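Local coordinates for peroxidase (Cellulomonas bogoriensis 69B4 = DSM 16987, PDB 6QZO), which probably acts as a DyP-type peroxidase, binding heme b and using it to carry out peroxide-dependent oxidations, at residues A[68-73]-A[163-168]; A[74-79]-A[368-373]; A[246-251]-A[257-262]. All blocks are in the same frame, centred on the assembly; numbering follows the deposited sequence.

Contacts 1 and 2 share helix 61-78 and lie side by side, centres 13 Å apart: Thr72 CG2 packs on Trp370 NE1 at 3.4 Å, and two carboxylates, Glu165 and Asp74, are modelled so near each other that the detail is doubtful. Contact 3 lies across the chain, its centre 46 Å from that of contact 1, and it alone reaches the heme, through Arg257. Contact 1 thus belongs to the N-terminal half and contact 3 to the C-terminal half, while contact 2 joins the two. Dimerisation relates the ends: Lys164 of contact 1 forms a salt bridge with Asp244 of the second subunit, and within a chain Asp244 also pairs with Arg251 of contact 3.

Contact 1: residues A[68-73]-A[163-168]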
loop_
_atom_site.group_PDB
_atom_site.type_symbol
_atom_site.label_atom_id
_atom_site.label_comp_id
_atom_site.label_asym_id
_atom_site.label_seq_id
_atom_site.Cartn_x
_atom_site.Cartn_y
_atom_site.Cartn_z
ATOM N N LEU A 68 -4.963 -11.506 -24.445
ATOM C CA LEU A 68 -5.810 -10.280 -24.520
ATOM C C LEU A 68 -7.288 -10.642 -24.395
ATOM O O LEU A 68 -8.059 -9.829 -23.844
ATOM C CB LEU A 68 -5.554 -9.557 -25.846
ATOM C CG LEU A 68 -4.143 -9.020 -26.033
ATOM C CD1 LEU A 68 -4.009 -8.361 -27.401
ATOM C CD2 LEU A 68 -3.775 -8.046 -24.912
ATOM N N ARG A 69 -7.678 -11.795 -24.929
ATOM C CA ARG A 69 -9.097 -12.231 -24.924
ATOM C C ARG A 69 -9.490 -12.680 -23.518
ATOM O O ARG A 69 -10.580 -12.292 -23.086
ATOM C CB ARG A 69 -9.338 -13.353 -25.925
ATOM C CG ARG A 69 -9.444 -12.910 -27.384
ATOM C CD ARG A 69 -9.878 -14.143 -28.146
ATOM N NE ARG A 69 -9.917 -14.007 -29.591
ATOM C CZ ARG A 69 -11.020 -13.878 -30.323
ATOM N NH1 ARG A 69 -12.217 -13.802 -29.766
ATOM N NH2 ARG A 69 -10.921 -13.752 -31.634
ATOM N N VAL A 70 -8.666 -13.486 -22.838
ATOM C CA VAL A 70 -8.982 -13.932 -21.444
ATOM C C VAL A 70 -8.986 -12.699 -20.521
ATOM O O VAL A 70 -9.865 -12.615 -19.654
ATOM C CB VAL A 70 -8.064 -15.055 -20.925
ATOM C CG1 VAL A 70 -8.248 -16.332 -21.731
ATOM C CG2 VAL A 70 -6.599 -14.655 -20.897
ATOM N N TRP A 71 -8.071 -11.755 -20.736
ATOM C CA TRP A 71 -7.992 -10.507 -19.930
ATOM C C TRP A 71 -9.247 -9.658 -20.150
ATOM O O TRP A 71 -9.752 -9.084 -19.175
ATOM C CB TRP A 71 -6.732 -9.717 -20.254
ATOM C CG TRP A 71 -5.528 -10.145 -19.477
ATOM C CD1 TRP A 71 -5.479 -10.966 -18.386
ATOM C CD2 TRP A 71 -4.177 -9.712 -19.717
ATOM N NE1 TRP A 71 -4.189 -11.092 -17.962
ATOM C CE2 TRP A 71 -3.368 -10.331 -18.748
ATOM C CE3 TRP A 71 -3.576 -8.891 -20.672
ATOM C CZ2 TRP A 71 -1.989 -10.143 -18.697
ATOM C CZ3 TRP A 71 -2.213 -8.708 -20.623
ATOM C CH2 TRP A 71 -1.437 -9.332 -19.654
ATOM N N THR A 72 -9.727 -9.581 -21.390
ATOM C CA THR A 72 -10.953 -8.806 -21.726
ATOM C C THR A 72 -12.119 -9.333 -20.888
ATOM O O THR A 72 -12.827 -8.528 -20.280
ATOM C CB THR A 72 -11.243 -8.843 -23.225
ATOM O OG1 THR A 72 -10.117 -8.238 -23.873
ATOM C CG2 THR A 72 -12.525 -8.115 -23.564
ATOM N N VAL A 73 -12.289 -10.647 -20.834
ATOM C CA VAL A 73 -13.346 -11.289 -19.992
ATOM C C VAL A 73 -13.177 -10.823 -18.538
ATOM O O VAL A 73 -14.166 -10.318 -17.965
ATOM C CB VAL A 73 -13.300 -12.819 -20.102
ATOM C CG1 VAL A 73 -14.302 -13.468 -19.171
ATOM C CG2 VAL A 73 -13.543 -13.279 -21.536
ATOM N N THR A 163 -3.012 -11.756 -13.227
ATOM C CA THR A 163 -1.659 -12.361 -13.215
ATOM C C THR A 163 -1.791 -13.865 -13.466
ATOM O O THR A 163 -1.063 -14.386 -14.338
ATOM C CB THR A 163 -0.922 -12.056 -11.906
ATOM O OG1 THR A 163 -0.839 -10.640 -11.785
ATOM C CG2 THR A 163 0.471 -12.642 -11.850
ATOM N N LYS A 164 -2.671 -14.535 -12.718
ATOM C CA LYS A 164 -2.947 -15.986 -12.864
ATOM C C LYS A 164 -3.398 -16.312 -14.291
ATOM O O LYS A 164 -3.004 -17.366 -14.801
ATOM C CB LYS A 164 -4.060 -16.414 -11.902
ATOM C CG LYS A 164 -3.615 -16.730 -10.497
ATOM C CD LYS A 164 -4.786 -16.861 -9.533
ATOM C CE LYS A 164 -5.672 -18.044 -9.857
ATOM N NZ LYS A 164 -6.716 -18.251 -8.814
ATOM N N GLU A 165 -4.232 -15.459 -14.886
ATOM C CA GLU A 165 -4.819 -15.692 -16.230
ATOM C C GLU A 165 -3.706 -15.786 -17.280
ATOM O O GLU A 165 -3.890 -16.537 -18.252
ATOM C CB GLU A 165 -5.773 -14.559 -16.590
ATOM C CG GLU A 165 -6.867 -14.994 -17.518
ATOM C CD GLU A 165 -7.816 -15.947 -16.837
ATOM O OE1 GLU A 165 -8.627 -15.485 -15.998
ATOM O OE2 GLU A 165 -7.718 -17.166 -17.123
ATOM N N ALA A 166 -2.599 -15.059 -17.079
ATOM C CA ALA A 166 -1.458 -14.960 -18.015
ATOM C C ALA A 166 -0.449 -16.094 -17.784
ATOM O O ALA A 166 0.537 -16.167 -18.560
ATOM C CB ALA A 166 -0.795 -13.619 -17.868
ATOM N N GLN A 167 -0.673 -16.947 -16.781
ATOM C CA GLN A 167 0.294 -18.019 -16.398
ATOM C C GLN A 167 0.564 -18.866 -17.653
ATOM O O GLN A 167 -0.432 -19.352 -18.282
ATOM C CB GLN A 167 -0.233 -18.869 -15.231
ATOM C CG GLN A 167 0.843 -19.296 -14.224
ATOM C CD GLN A 167 0.784 -18.560 -12.896
ATOM O OE1 GLN A 167 1.800 -18.223 -12.290
ATOM N NE2 GLN A 167 -0.419 -18.336 -12.390
ATOM N N GLY A 168 1.837 -19.003 -18.037
ATOM C CA GLY A 168 2.246 -19.783 -19.220
ATOM C C GLY A 168 2.292 -18.965 -20.515
ATOM O O GLY A 168 2.900 -19.486 -21.485
#
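The torsions of Glu165 decide what Val70 meets: with CG anti to the backbone N (chi1 -152°) and the chain bent at chi2 (68°), it is the aliphatic CG, not the carboxylate, that is pressed on the valine. Glu165 CG lies 3.4 Å from Val70 CG2, a tight approach, and 3.6 Å from Val70 CB. The carboxylate turns off from the valine, and its OE1 accepts from Ala86 N. The indole of Trp71 runs past Glu165 in the opposite direction, the ring and carboxylate planes 75° apart. Its CD1 meets Glu165 CB at 4.0 Å, while CZ2, on the benzene half, touches Ala166 CB at 3.8 Å; both partners approach the ring obliquely. The indole NE1 donates to Leu162 O, which ties the tryptophan to the neighbouring helix and limits its rotation. Beyond the ring, Val143, Leu145 and Leu53 offer it an apolar bed, and Leu53 also touches Ala166. Helix 61-78 thus packs on the end of helix 152-165 above an antiparallel sheet of strand order 2-3-1-4, the two-helix layer of the ferredoxin-like fold found in each half of DyP-type peroxidases.

Contact 2: residues A[74-79]-A[368-373]; sequences DIERLT and GGWSAG
The C-terminal part of helix 61-78 faces an irregular loop rather than a helix or strand, and the backbones stay well apart, Glu76 CA and Ala372 CA being nearest at 8.9 Å, so that Ile75, Glu76 and Trp370 bridge the distance with side chains. Glu76 runs out almost straight beyond CG (chi2 -178°) and brings OE2 to the indole edge. Trp370 NE1 donates to Glu76 OE2 over 2.9 Å in a fairly straight bond (162°), reaching the oxygen on its anti side; carboxylate and indole are nearly coplanar, 13° apart. The same OE2 is hydrogen-bonded to His33 NE2, and the imidazole packs edge-to-face with Trp370, so one carboxylate oxygen serves two partners that also touch each other. At the benzene end, Trp370 CH2 meets Ile75 CG2 at 4.0 Å, again at the ring edge. Here the two ferredoxin-like halves meet: the loop follows strand 356-366, last in the C-terminal sheet, yet packs on the first helix of the N-terminal half. Were Trp370 replaced by an alanine, Glu76 OE2 would probably keep His33 but lose its indole donor, and a gap would be likely to open beside Ile75. Within the loop, the backbones of Gly369 and Trp370 are hydrogen-bonded to Glu35 and Gly34, while the Ile75 side chain also rests on Val101 and Val103 of strand 100-105.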
loop_
_atom_site.group_PDB
_atom_site.type_symbol
_atom_site.label_atom_id
_atom_site.label_comp_id
_atom_site.label_asym_id
_atom_site.label_seq_id
_atom_site.Cartn_x
_atom_site.Cartn_y
_atom_site.Cartn_z
ATOM N N ASP A 74 -11.964 -10.950 -17.987
ATOM C CA ASP A 74 -11.660 -10.648 -16.562
ATOM C C ASP A 74 -11.894 -9.157 -16.293
ATOM O O ASP A 74 -12.463 -8.832 -15.249
ATOM C CB ASP A 74 -10.239 -11.073 -16.188
ATOM C CG ASP A 74 -10.086 -12.583 -15.994
ATOM O OD1 ASP A 74 -11.123 -13.255 -15.847
ATOM O OD2 ASP A 74 -8.920 -13.065 -15.990
ATOM N N ILE A 75 -11.482 -8.283 -17.208
ATOM C CA ILE A 75 -11.691 -6.816 -17.059
ATOM C C ILE A 75 -13.199 -6.538 -17.038
ATOM O O ILE A 75 -13.648 -5.778 -16.164
ATOM C CB ILE A 75 -10.978 -6.030 -18.171
ATOM C CG1 ILE A 75 -9.461 -6.179 -18.093
ATOM C CG2 ILE A 75 -11.381 -4.559 -18.118
ATOM C CD1 ILE A 75 -8.750 -5.667 -19.319
ATOM N N GLU A 76 -13.954 -7.119 -17.968
ATOM C CA GLU A 76 -15.408 -6.836 -18.097
ATOM C C GLU A 76 -16.126 -7.296 -16.823
ATOM O O GLU A 76 -17.086 -6.617 -16.396
ATOM C CB GLU A 76 -15.985 -7.495 -19.355
ATOM C CG GLU A 76 -15.576 -6.805 -20.648
ATOM C CD GLU A 76 -16.158 -7.378 -21.928
ATOM O OE1 GLU A 76 -16.894 -8.360 -21.853
ATOM O OE2 GLU A 76 -15.964 -6.771 -22.984
ATOM N N ARG A 77 -15.669 -8.405 -16.235
ATOM C CA ARG A 77 -16.261 -8.996 -15.004
ATOM C C ARG A 77 -15.828 -8.220 -13.758
ATOM O O ARG A 77 -16.711 -7.751 -13.027
ATOM C CB ARG A 77 -15.842 -10.459 -14.873
ATOM C CG ARG A 77 -16.748 -11.401 -15.646
ATOM C CD ARG A 77 -16.066 -12.675 -16.080
ATOM N NE ARG A 77 -17.062 -13.478 -16.769
ATOM C CZ ARG A 77 -18.021 -14.159 -16.150
ATOM N NH1 ARG A 77 -18.089 -14.187 -14.834
ATOM N NH2 ARG A 77 -18.890 -14.848 -16.856
ATOM N N LEU A 78 -14.527 -8.126 -13.499
ATOM C CA LEU A 78 -13.996 -7.545 -12.229
ATOM C C LEU A 78 -14.503 -6.101 -12.082
ATOM O O LEU A 78 -14.963 -5.750 -10.982
ATOM C CB LEU A 78 -12.465 -7.627 -12.207
ATOM C CG LEU A 78 -11.874 -9.039 -12.122
ATOM C CD1 LEU A 78 -10.379 -9.028 -12.424
ATOM C CD2 LEU A 78 -12.116 -9.659 -10.754
ATOM N N THR A 79 -14.510 -5.318 -13.161
ATOM C CA THR A 79 -14.889 -3.869 -13.150
ATOM C C THR A 79 -16.391 -3.697 -12.870
ATOM O O THR A 79 -16.783 -2.570 -12.495
ATOM C CB THR A 79 -14.464 -3.153 -14.438
ATOM O OG1 THR A 79 -15.088 -3.805 -15.544
ATOM C CG2 THR A 79 -12.967 -3.143 -14.631
ATOM N N GLY A 368 -7.057 1.611 -28.413
ATOM C CA GLY A 368 -8.338 2.296 -28.216
ATOM C C GLY A 368 -9.242 1.421 -27.380
ATOM O O GLY A 368 -8.807 0.321 -27.021
ATOM N N GLY A 369 -10.438 1.906 -27.076
ATOM C CA GLY A 369 -11.455 1.152 -26.332
ATOM C C GLY A 369 -12.100 0.083 -27.206
ATOM O O GLY A 369 -11.646 -0.124 -28.367
ATOM N N TRP A 370 -13.120 -0.572 -26.650
ATOM C CA TRP A 370 -13.855 -1.688 -27.284
ATOM C C TRP A 370 -15.272 -1.724 -26.711
ATOM O O TRP A 370 -15.504 -1.064 -25.670
ATOM C CB TRP A 370 -13.089 -3.007 -27.096
ATOM C CG TRP A 370 -13.253 -3.674 -25.767
ATOM C CD1 TRP A 370 -14.112 -4.694 -25.467
ATOM C CD2 TRP A 370 -12.478 -3.440 -24.578
ATOM N NE1 TRP A 370 -13.961 -5.075 -24.159
ATOM C CE2 TRP A 370 -12.959 -4.333 -23.588
ATOM C CE3 TRP A 370 -11.456 -2.545 -24.234
ATOM C CZ2 TRP A 370 -12.454 -4.350 -22.288
ATOM C CZ3 TRP A 370 -10.950 -2.571 -22.953
ATOM C CH2 TRP A 370 -11.452 -3.457 -21.992
ATOM N N SER A 371 -16.163 -2.428 -27.415
ATOM C CA SER A 371 -17.602 -2.594 -27.093
ATOM C C SER A 371 -17.885 -4.060 -26.796
ATOM O O SER A 371 -17.049 -4.910 -27.157
ATOM C CB SER A 371 -18.466 -2.117 -28.229
ATOM O OG SER A 371 -18.289 -0.728 -28.418
ATOM N N ALA A 372 -19.037 -4.326 -26.184
ATOM C CA ALA A 372 -19.516 -5.686 -25.857
ATOM C C ALA A 372 -19.253 -6.591 -27.064
ATOM O O ALA A 372 -19.744 -6.243 -28.141
ATOM C CB ALA A 372 -20.982 -5.625 -25.500
ATOM N N GLY A 373 -18.466 -7.663 -26.899
ATOM C CA GLY A 373 -18.201 -8.658 -27.955
ATOM C C GLY A 373 -16.878 -8.450 -28.681
ATOM O O GLY A 373 -16.492 -9.326 -29.446
#

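Contact 3: residues A[246-251]-A[257-262]; sequences LSRGAR and RTLRTG. With HEM (protoporphyrin IX containing Fe), chain I.
A charged plane laid on a hydrocarbon is the striking feature here: the guanidinium of Arg248 has Leu259 CB over one face, offset toward the rim, with Arg248 CZ 3.8 Å from that CB. A bend at chi2 (98°) carries the arginine toward the leucine, whose CD1 then lies 4.0 Å from Arg248 CD. The same methyl is held from another side by Arg251, whose CB is 4.0 Å from Leu259 CD1 and whose chain crosses the leucine at about a right angle. Both arginines reach across the dimer interface, Arg248 NH2 to Glu91 and Arg251 NH1 to Glu89, both of the second subunit; Arg251 divides its charge with Asp244 of its own chain and makes a cation-pi contact with Trp243. At the start of 257-262, Arg257 NE donates to Gly262 O at 3.0 Å, a side-chain bond that spans the turn. That bond helps fix the arginine beside the heme, where Arg257 CD lies 3.8 Å from HEM CAA, the first carbon of a propionate arm. Ser247 OG caps helix 248-255 by accepting from Ala250 N at 3.1 Å, and farther along that helix Glu252 OE2 accepts from Leu259 N. The helix follows strand 229-238 and helix 240-243, and the loop folded back against it leads on to helix 292-296, which carries the axial heme ligand His292.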
loop_
_atom_site.group_PDB
_atom_site.type_symbol
_atom_site.label_atom_id
_atom_site.label_comp_id
_atom_site.label_asym_id
_atom_site.label_seq_id
_atom_site.Cartn_x
_atom_site.Cartn_y
_atom_site.Cartn_z
ATOM N N LEU A 246 16.611 21.905 2.928
ATOM C CA LEU A 246 16.140 23.174 2.281
ATOM C C LEU A 246 15.118 23.863 3.180
ATOM O O LEU A 246 14.201 23.196 3.665
ATOM C CB LEU A 246 15.487 22.913 0.924
ATOM C CG LEU A 246 16.351 22.322 -0.188
ATOM C CD1 LEU A 246 15.583 22.312 -1.497
ATOM C CD2 LEU A 246 17.663 23.060 -0.353
ATOM N N SER A 247 15.261 25.175 3.363
ATOM C CA SER A 247 14.183 26.061 3.869
ATOM C C SER A 247 12.948 25.918 2.978
ATOM O O SER A 247 13.088 25.495 1.818
ATOM C CB SER A 247 14.633 27.489 3.883
ATOM O OG SER A 247 14.678 28.000 2.562
ATOM N N ARG A 248 11.796 26.286 3.518
ATOM C CA ARG A 248 10.516 26.452 2.780
ATOM C C ARG A 248 10.713 27.310 1.521
ATOM O O ARG A 248 10.181 26.927 0.456
ATOM C CB ARG A 248 9.506 27.130 3.707
ATOM C CG ARG A 248 8.054 26.887 3.344
ATOM C CD ARG A 248 7.452 25.776 4.189
ATOM N NE ARG A 248 6.011 25.969 4.119
ATOM C CZ ARG A 248 5.107 25.001 4.088
ATOM N NH1 ARG A 248 5.451 23.725 4.205
ATOM N NH2 ARG A 248 3.832 25.334 3.961
ATOM N N GLY A 249 11.418 28.439 1.650
ATOM C CA GLY A 249 11.646 29.407 0.555
ATOM C C GLY A 249 12.397 28.782 -0.612
ATOM O O GLY A 249 12.022 29.040 -1.781
ATOM N N ALA A 250 13.427 27.995 -0.303
ATOM C CA ALA A 250 14.277 27.282 -1.287
ATOM C C ALA A 250 13.469 26.172 -1.974
ATOM O O ALA A 250 13.702 25.934 -3.167
ATOM C CB ALA A 250 15.520 26.743 -0.613
ATOM N N ARG A 251 12.556 25.516 -1.252
ATOM C CA ARG A 251 11.696 24.439 -1.815
ATOM C C ARG A 251 10.675 25.040 -2.776
ATOM O O ARG A 251 10.380 24.412 -3.804
ATOM C CB ARG A 251 10.932 23.700 -0.725
ATOM C CG ARG A 251 11.783 22.782 0.136
ATOM C CD ARG A 251 10.923 22.116 1.193
ATOM N NE ARG A 251 11.654 21.061 1.882
ATOM C CZ ARG A 251 11.124 20.213 2.755
ATOM N NH1 ARG A 251 9.842 20.281 3.059
ATOM N NH2 ARG A 251 11.882 19.291 3.318
ATOM N N ARG A 257 6.216 27.450 -7.178
ATOM C CA ARG A 257 4.881 27.552 -6.523
ATOM C C ARG A 257 5.008 27.331 -5.006
ATOM O O ARG A 257 5.951 26.636 -4.571
ATOM C CB ARG A 257 3.897 26.541 -7.129
ATOM C CG ARG A 257 3.809 26.591 -8.647
ATOM C CD ARG A 257 2.838 25.584 -9.223
ATOM N NE ARG A 257 1.554 26.251 -9.236
ATOM C CZ ARG A 257 0.827 26.565 -10.298
ATOM N NH1 ARG A 257 1.193 26.221 -11.521
ATOM N NH2 ARG A 257 -0.305 27.220 -10.099
ATOM N N THR A 258 4.074 27.875 -4.224
ATOM C CA THR A 258 4.101 27.827 -2.735
ATOM C C THR A 258 3.600 26.464 -2.271
ATOM O O THR A 258 2.842 25.821 -3.031
ATOM C CB THR A 258 3.287 28.954 -2.091
ATOM O OG1 THR A 258 1.917 28.712 -2.407
ATOM C CG2 THR A 258 3.707 30.328 -2.566
ATOM N N LEU A 259 4.008 26.033 -1.079
ATOM C CA LEU A 259 3.640 24.692 -0.551
ATOM C C LEU A 259 2.253 24.755 0.079
ATOM O O LEU A 259 1.481 23.789 -0.099
ATOM C CB LEU A 259 4.725 24.223 0.420
ATOM C CG LEU A 259 6.007 23.790 -0.288
ATOM C CD1 LEU A 259 7.200 23.819 0.659
ATOM C CD2 LEU A 259 5.824 22.405 -0.907
ATOM N N ARG A 260 1.919 25.870 0.727
ATOM C CA ARG A 260 0.638 26.002 1.460
ATOM C C ARG A 260 -0.500 25.986 0.437
ATOM O O ARG A 260 -1.254 25.006 0.444
ATOM C CB ARG A 260 0.626 27.255 2.339
ATOM C CG ARG A 260 -0.543 27.301 3.317
ATOM C CD ARG A 260 -0.544 28.551 4.185
ATOM N NE ARG A 260 -1.417 29.678 3.808
ATOM C CZ ARG A 260 -1.070 30.697 3.015
ATOM N NH1 ARG A 260 0.125 30.732 2.445
ATOM N NH2 ARG A 260 -1.939 31.668 2.777
ATOM N N THR A 261 -0.599 27.006 -0.425
ATOM C CA THR A 261 -1.764 27.227 -1.322
ATOM C C THR A 261 -1.558 26.488 -2.653
ATOM O O THR A 261 -2.573 26.066 -3.253
ATOM C CB THR A 261 -2.010 28.718 -1.560
ATOM O OG1 THR A 261 -0.826 29.247 -2.153
ATOM C CG2 THR A 261 -2.291 29.501 -0.292
ATOM N N GLY A 262 -0.306 26.318 -3.087
ATOM C CA GLY A 262 0.045 25.760 -4.411
ATOM C C GLY A 262 0.015 26.832 -5.499
ATOM O O GLY A 262 -0.017 26.479 -6.679
HETATM C CHA HEM I . 4.432 20.550 -12.653
HETATM C CHB HEM I . 6.422 17.977 -9.107
HETATM C CHC HEM I . 8.745 15.287 -12.380
HETATM C CHD HEM I . 6.436 17.592 -15.928
HETATM C C1A HEM I . 4.802 20.095 -11.418
HETATM C C2A HEM I . 4.455 20.728 -10.189
HETATM C C3A HEM I . 5.032 20.006 -9.195
HETATM C C4A HEM I . 5.700 18.920 -9.801
HETATM C CMA HEM I . 4.972 20.278 -7.704
HETATM C CAA HEM I . 3.652 22.005 -10.012
HETATM C CBA HEM I . 2.146 21.773 -9.888
HETATM C CGA HEM I . 1.594 21.375 -11.218
HETATM O O1A HEM I . 1.516 20.139 -11.462
HETATM O O2A HEM I . 1.245 22.261 -12.047
HETATM C C1B HEM I . 7.231 17.029 -9.722
HETATM C C2B HEM I . 8.012 16.110 -8.971
HETATM C C3B HEM I . 8.685 15.340 -9.888
HETATM C C4B HEM I . 8.273 15.847 -11.203
HETATM C CMB HEM I . 8.063 16.005 -7.449
HETATM C CAB HEM I . 9.579 14.179 -9.703
HETATM C CBB HEM I . 9.714 13.523 -8.551
HETATM C C1C HEM I . 8.321 15.659 -13.634
HETATM C C2C HEM I . 8.779 15.078 -14.815
HETATM C C3C HEM I . 8.148 15.710 -15.861
HETATM C C4C HEM I . 7.270 16.709 -15.279
HETATM C CMC HEM I . 9.783 13.971 -14.995
HETATM C CAC HEM I . 8.493 15.228 -17.224
HETATM C CBC HEM I . 8.003 15.680 -18.345
HETATM C C1D HEM I . 5.695 18.605 -15.286
HETATM C C2D HEM I . 4.842 19.549 -16.032
HETATM C C3D HEM I . 4.301 20.384 -15.127
HETATM C C4D HEM I . 4.823 19.927 -13.828
HETATM C CMD HEM I . 4.602 19.658 -17.529
HETATM C CAD HEM I . 3.345 21.548 -15.414
HETATM C CBD HEM I . 4.132 22.851 -15.669
HETATM C CGD HEM I . 3.290 24.072 -16.021
HETATM O O1D HEM I . 2.850 24.230 -17.179
HETATM O O2D HEM I . 3.047 24.972 -15.167
HETATM N NA HEM I . 5.562 18.991 -11.162
HETATM N NB HEM I . 7.418 16.844 -11.030
HETATM N NC HEM I . 7.421 16.645 -13.911
HETATM N ND HEM I . 5.642 18.880 -13.976
HETATM FE FE HEM I . 6.513 17.966 -12.568
#